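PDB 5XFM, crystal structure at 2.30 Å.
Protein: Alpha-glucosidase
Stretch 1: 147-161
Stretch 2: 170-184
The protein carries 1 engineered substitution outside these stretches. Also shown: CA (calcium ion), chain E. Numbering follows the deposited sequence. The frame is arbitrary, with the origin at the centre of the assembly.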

# COMPACT_ATOMS: atom_id res chain seq x y z
N ARG A 147 12.28 -14.76 12.17
CA ARG A 147 13.29 -14.54 13.19
C ARG A 147 14.49 -13.81 12.58
O ARG A 147 14.93 -14.16 11.49
CB ARG A 147 13.72 -15.86 13.82
CG ARG A 147 14.62 -15.70 15.02
CD ARG A 147 15.10 -17.03 15.59
NE ARG A 147 14.02 -17.97 15.92
CZ ARG A 147 13.53 -18.13 17.14
NH1 ARG A 147 13.98 -17.38 18.13
NH2 ARG A 147 12.57 -19.01 17.38
N PHE A 148 14.98 -12.78 13.26
CA PHE A 148 16.03 -11.94 12.69
C PHE A 148 17.36 -12.00 13.44
O PHE A 148 17.38 -12.34 14.63
CB PHE A 148 15.55 -10.49 12.61
CG PHE A 148 14.39 -10.29 11.70
CD1 PHE A 148 14.59 -10.07 10.34
CD2 PHE A 148 13.09 -10.35 12.18
CE1 PHE A 148 13.51 -9.89 9.49
CE2 PHE A 148 12.02 -10.17 11.33
CZ PHE A 148 12.23 -9.95 9.99
N PRO A 149 18.46 -11.69 12.75
CA PRO A 149 19.75 -11.58 13.45
C PRO A 149 19.69 -10.54 14.56
O PRO A 149 19.01 -9.52 14.43
CB PRO A 149 20.72 -11.16 12.35
CG PRO A 149 20.11 -11.67 11.10
CD PRO A 149 18.62 -11.55 11.29
N GLU A 150 20.43 -10.82 15.62
CA GLU A 150 20.48 -10.02 16.85
C GLU A 150 20.56 -8.50 16.62
O GLU A 150 19.92 -7.73 17.33
CB GLU A 150 21.65 -10.52 17.69
CG GLU A 150 21.21 -11.64 18.62
CD GLU A 150 22.34 -12.20 19.45
OE1 GLU A 150 23.30 -11.47 19.75
OE2 GLU A 150 22.27 -13.41 19.78
N GLN A 151 21.37 -8.08 15.66
CA GLN A 151 21.67 -6.66 15.49
C GLN A 151 20.59 -5.94 14.66
O GLN A 151 20.75 -4.78 14.29
CB GLN A 151 23.03 -6.47 14.82
CG GLN A 151 23.08 -6.84 13.34
CD GLN A 151 23.20 -8.34 13.08
OE1 GLN A 151 22.93 -9.16 13.95
NE2 GLN A 151 23.60 -8.69 11.86
N THR A 152 19.50 -6.64 14.37
CA THR A 152 18.46 -6.11 13.48
C THR A 152 17.66 -4.97 14.11
O THR A 152 17.20 -5.10 15.24
CB THR A 152 17.47 -7.21 13.06
OG1 THR A 152 18.17 -8.26 12.38
CG2 THR A 152 16.38 -6.63 12.17
N THR A 153 17.50 -3.87 13.38
CA THR A 153 16.58 -2.82 13.83
C THR A 153 15.32 -2.76 12.95
O THR A 153 15.25 -3.38 11.89
CB THR A 153 17.26 -1.43 13.85
OG1 THR A 153 17.88 -1.17 12.59
CG2 THR A 153 18.31 -1.38 14.95
N THR A 154 14.31 -2.04 13.42
CA THR A 154 12.98 -2.12 12.82
C THR A 154 12.36 -0.77 12.45
O THR A 154 12.64 0.25 13.09
CB THR A 154 12.00 -2.85 13.77
OG1 THR A 154 11.59 -1.94 14.80
CG2 THR A 154 12.67 -4.06 14.42
N PHE A 155 11.51 -0.78 11.43
CA PHE A 155 10.74 0.38 11.00
C PHE A 155 9.28 -0.04 10.93
O PHE A 155 8.78 -0.41 9.86
CB PHE A 155 11.22 0.91 9.64
CG PHE A 155 12.66 1.35 9.61
CD1 PHE A 155 13.70 0.42 9.68
CD2 PHE A 155 12.99 2.69 9.47
CE1 PHE A 155 15.02 0.83 9.65
CE2 PHE A 155 14.32 3.10 9.43
CZ PHE A 155 15.33 2.17 9.52
N LEU A 156 8.60 0.02 12.07
CA LEU A 156 7.25 -0.53 12.21
C LEU A 156 6.21 0.47 12.70
O LEU A 156 6.52 1.39 13.47
CB LEU A 156 7.28 -1.72 13.19
CG LEU A 156 8.41 -2.73 13.01
CD1 LEU A 156 8.47 -3.73 14.16
CD2 LEU A 156 8.21 -3.46 11.70
N CYS A 157 4.97 0.27 12.28
CA CYS A 157 3.84 0.97 12.88
C CYS A 157 2.92 -0.06 13.53
O CYS A 157 2.64 -1.12 12.95
CB CYS A 157 3.09 1.81 11.85
SG CYS A 157 2.36 0.86 10.50
N PRO A 158 2.44 0.25 14.74
CA PRO A 158 1.71 -0.74 15.54
C PRO A 158 0.28 -0.93 15.07
O PRO A 158 -0.29 -0.05 14.43
CB PRO A 158 1.73 -0.12 16.93
CG PRO A 158 1.64 1.36 16.63
CD PRO A 158 2.50 1.55 15.42
N GLN A 159 -0.27 -2.10 15.37
CA GLN A 159 -1.70 -2.33 15.25
C GLN A 159 -2.39 -1.74 16.49
O GLN A 159 -1.93 -1.94 17.61
CB GLN A 159 -2.00 -3.82 15.10
CG GLN A 159 -3.47 -4.19 15.20
CD GLN A 159 -4.30 -3.67 14.04
OE1 GLN A 159 -4.38 -2.46 13.81
NE2 GLN A 159 -4.94 -4.58 13.32
N SER A 160 -3.49 -1.01 16.29
CA SER A 160 -4.15 -0.34 17.42
C SER A 160 -5.05 -1.28 18.21
O SER A 160 -5.23 -2.44 17.84
CB SER A 160 -4.96 0.87 16.94
OG SER A 160 -6.13 0.47 16.23
N ASP A 161 -5.59 -0.79 19.32
CA ASP A 161 -6.70 -1.47 19.98
C ASP A 161 -7.87 -1.50 19.02
O ASP A 161 -7.88 -0.78 18.02
CB ASP A 161 -7.11 -0.77 21.29
CG ASP A 161 -6.00 -0.73 22.31
OD1 ASP A 161 -5.35 -1.78 22.54
OD2 ASP A 161 -5.78 0.36 22.90
N LYS A 170 -11.53 2.21 14.60
CA LYS A 170 -10.25 1.53 14.55
C LYS A 170 -10.42 0.03 14.81
O LYS A 170 -11.36 -0.38 15.49
CB LYS A 170 -9.26 2.16 15.55
CG LYS A 170 -8.47 3.31 14.90
CD LYS A 170 -7.57 4.06 15.85
CE LYS A 170 -6.91 5.23 15.11
NZ LYS A 170 -5.65 5.72 15.73
N PRO A 171 -9.50 -0.80 14.27
CA PRO A 171 -8.29 -0.46 13.50
C PRO A 171 -8.56 0.08 12.10
O PRO A 171 -9.55 -0.32 11.47
CB PRO A 171 -7.54 -1.80 13.41
CG PRO A 171 -8.16 -2.68 14.49
CD PRO A 171 -9.59 -2.25 14.51
N SER A 172 -7.68 0.95 11.62
CA SER A 172 -7.83 1.54 10.29
C SER A 172 -6.48 1.77 9.62
O SER A 172 -6.38 2.54 8.66
CB SER A 172 -8.61 2.87 10.38
OG SER A 172 -8.10 3.70 11.42
N TYR A 173 -5.45 1.09 10.13
CA TYR A 173 -4.11 1.15 9.56
C TYR A 173 -3.63 2.59 9.48
O TYR A 173 -3.09 3.03 8.46
CB TYR A 173 -4.08 0.46 8.19
CG TYR A 173 -4.07 -1.04 8.30
CD1 TYR A 173 -5.08 -1.71 8.98
CD2 TYR A 173 -3.06 -1.80 7.71
CE1 TYR A 173 -5.08 -3.08 9.10
CE2 TYR A 173 -3.05 -3.19 7.82
CZ TYR A 173 -4.07 -3.82 8.51
OH TYR A 173 -4.08 -5.19 8.63
N GLU A 174 -3.86 3.33 10.56
CA GLU A 174 -3.50 4.74 10.61
C GLU A 174 -2.62 5.03 11.82
O GLU A 174 -3.00 5.81 12.69
CB GLU A 174 -4.76 5.61 10.61
CG GLU A 174 -5.32 5.86 9.21
CD GLU A 174 -6.78 6.31 9.19
OE1 GLU A 174 -7.45 6.27 10.24
OE2 GLU A 174 -7.25 6.76 8.13
N GLU A 175 -1.44 4.42 11.87
CA GLU A 175 -0.56 4.60 13.02
C GLU A 175 0.83 5.09 12.60
O GLU A 175 1.17 5.09 11.42
CB GLU A 175 -0.46 3.30 13.82
CG GLU A 175 -1.81 2.73 14.22
CD GLU A 175 -2.58 3.61 15.20
OE1 GLU A 175 -1.95 4.28 16.04
OE2 GLU A 175 -3.83 3.63 15.11
N GLU A 176 1.62 5.50 13.58
CA GLU A 176 2.90 6.13 13.31
C GLU A 176 4.04 5.14 13.40
O GLU A 176 3.93 4.12 14.09
CB GLU A 176 3.14 7.28 14.28
CG GLU A 176 2.21 8.45 14.09
CD GLU A 176 2.43 9.53 15.11
OE1 GLU A 176 3.28 10.42 14.86
OE2 GLU A 176 1.78 9.49 16.17
N TYR A 177 5.14 5.46 12.73
CA TYR A 177 6.34 4.63 12.70
C TYR A 177 7.41 5.07 13.69
O TYR A 177 7.41 6.21 14.15
CB TYR A 177 6.97 4.63 11.30
CG TYR A 177 6.15 3.97 10.22
CD1 TYR A 177 5.13 4.66 9.58
CD2 TYR A 177 6.42 2.67 9.82
CE1 TYR A 177 4.38 4.08 8.58
CE2 TYR A 177 5.68 2.06 8.81
CZ TYR A 177 4.66 2.78 8.20
OH TYR A 177 3.92 2.20 7.20
N LYS A 178 8.31 4.14 14.02
CA LYS A 178 9.58 4.45 14.67
C LYS A 178 10.72 3.95 13.79
O LYS A 178 10.72 2.80 13.36
CB LYS A 178 9.67 3.81 16.06
CG LYS A 178 8.64 4.29 17.06
CD LYS A 178 9.00 3.82 18.46
CE LYS A 178 8.82 2.31 18.62
NZ LYS A 178 9.25 1.80 19.96
N ALA A 179 11.68 4.83 13.51
CA ALA A 179 12.77 4.46 12.61
C ALA A 179 13.93 3.87 13.39
O ALA A 179 14.31 4.39 14.43
CB ALA A 179 13.23 5.67 11.80
N ASP A 180 14.49 2.78 12.86
CA ASP A 180 15.63 2.11 13.49
C ASP A 180 15.42 1.83 14.97
O ASP A 180 16.31 2.04 15.79
CB ASP A 180 16.90 2.93 13.26
CG ASP A 180 17.61 2.53 11.98
OD1 ASP A 180 17.92 1.33 11.82
OD2 ASP A 180 17.84 3.40 11.12
N ALA A 181 14.22 1.37 15.31
CA ALA A 181 13.89 0.99 16.67
C ALA A 181 14.56 -0.34 17.03
O ALA A 181 14.75 -1.19 16.16
CB ALA A 181 12.39 0.88 16.84
N PRO A 182 14.93 -0.51 18.30
CA PRO A 182 15.42 -1.82 18.74
C PRO A 182 14.31 -2.86 18.60
O PRO A 182 13.13 -2.50 18.71
CB PRO A 182 15.80 -1.60 20.21
CG PRO A 182 15.84 -0.12 20.40
CD PRO A 182 14.92 0.48 19.39
N MET A 183 14.68 -4.11 18.33
CA MET A 183 13.71 -5.20 18.23
C MET A 183 13.00 -5.42 19.55
O MET A 183 11.82 -5.80 19.58
CB MET A 183 14.38 -6.50 17.77
CG MET A 183 14.38 -6.70 16.26
SD MET A 183 14.94 -8.33 15.75
CE MET A 183 16.35 -8.58 16.83
N SER A 184 13.71 -5.19 20.64
CA SER A 184 13.18 -5.41 21.99
C SER A 184 12.06 -4.44 22.35
O SER A 184 11.38 -4.63 23.35
CB SER A 184 14.30 -5.28 23.02
OG SER A 184 14.68 -3.92 23.14
CA CA E . -9.15 8.13 7.14
O HOH W 1 11.00 -2.78 17.16
O HOH W 2 -4.09 -0.30 12.46
O HOH W 3 -9.57 8.52 9.58
O HOH W 4 -10.94 6.71 7.72
O HOH W 5 -10.73 10.11 8.42
O HOH W 6 -10.65 8.83 5.39

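The two stretches run antiparallel and meet through a short, irregular ladder of backbone hydrogen bonds, with side chains rather than further ladder filling the contact at its two ends. The firm part of the ladder is the pair Thr154 and Ala181: Thr154 N donates to Ala181 O at 2.9 Å, and Ala181 N returns a bond to Thr154 O, also at 2.9 Å. Farther along, Lys178 N reaches Leu156 O at 3.3 Å, a weak bond. Between these points the chain of the second stretch turns a corner at Ala179 and Asp180, which interrupts the regular pairing; Thr154 O and Lys178 O, both acceptors, lie 3.2 Å apart without bonding. CA-H...O contacts supplement the sparse amide bonds, as where Phe155 CA approaches Lys178 O at 3.4 Å with a nearly straight angle at the hydrogen.

At the corner, Asp180 has positive phi and psi, and its CA-to-CB bond points away, yet its carboxylate comes back to the first stretch. There Thr153 OG1 donates to Asp180 OD1 at 2.6 Å, a short bond well suited to a hydroxyl meeting a carboxylate. The Phe155 ring lies against the same corner, with the backbone of Ala179 and Asp180 over one face. The small methyl of Ala179 permits close packing, its CB lying 3.7 Å from Phe155 CE2.

Met183 buries more surface than any other residue here. Its long, flexible side chain runs along the first stretch: Met183 CG lies 3.6 Å from Thr154 CG2, Met183 SD 3.9 Å from Phe148 CB, and Met183 CE 3.7 Å from Pro149 O. The last contact reaches the type I turn from Pro149 to Thr152, which is braced by Thr152 OG1 donating to Pro149 O at 2.5 Å. Nearby, one water bridges Thr154 OG1 and Pro182 O, 2.6 Å from each.

Past the last of these backbone bonds, Cys157 sits over the face of the Tyr177 ring, its CB 3.9 Å from the ring centroid and almost on the ring normal, while its SG is 4.2 Å from that centroid. A compact, polarizable side chain fits this position well. Pro158 then packs against Glu175, with Pro158 CD 3.8 Å from Glu175 CB. Within the second stretch, Lys170 NZ forms a salt bridge to Glu175 OE2 at 2.8 Å, while the other carboxylate oxygen is hydrogen-bonded elsewhere in the structure. At this end, Gln159 OE1 lies 3.3 Å from Pro171 CB, and a water donating to Gln159 OE1 at 2.6 Å weakly accepts from Tyr173 N at 3.0 Å.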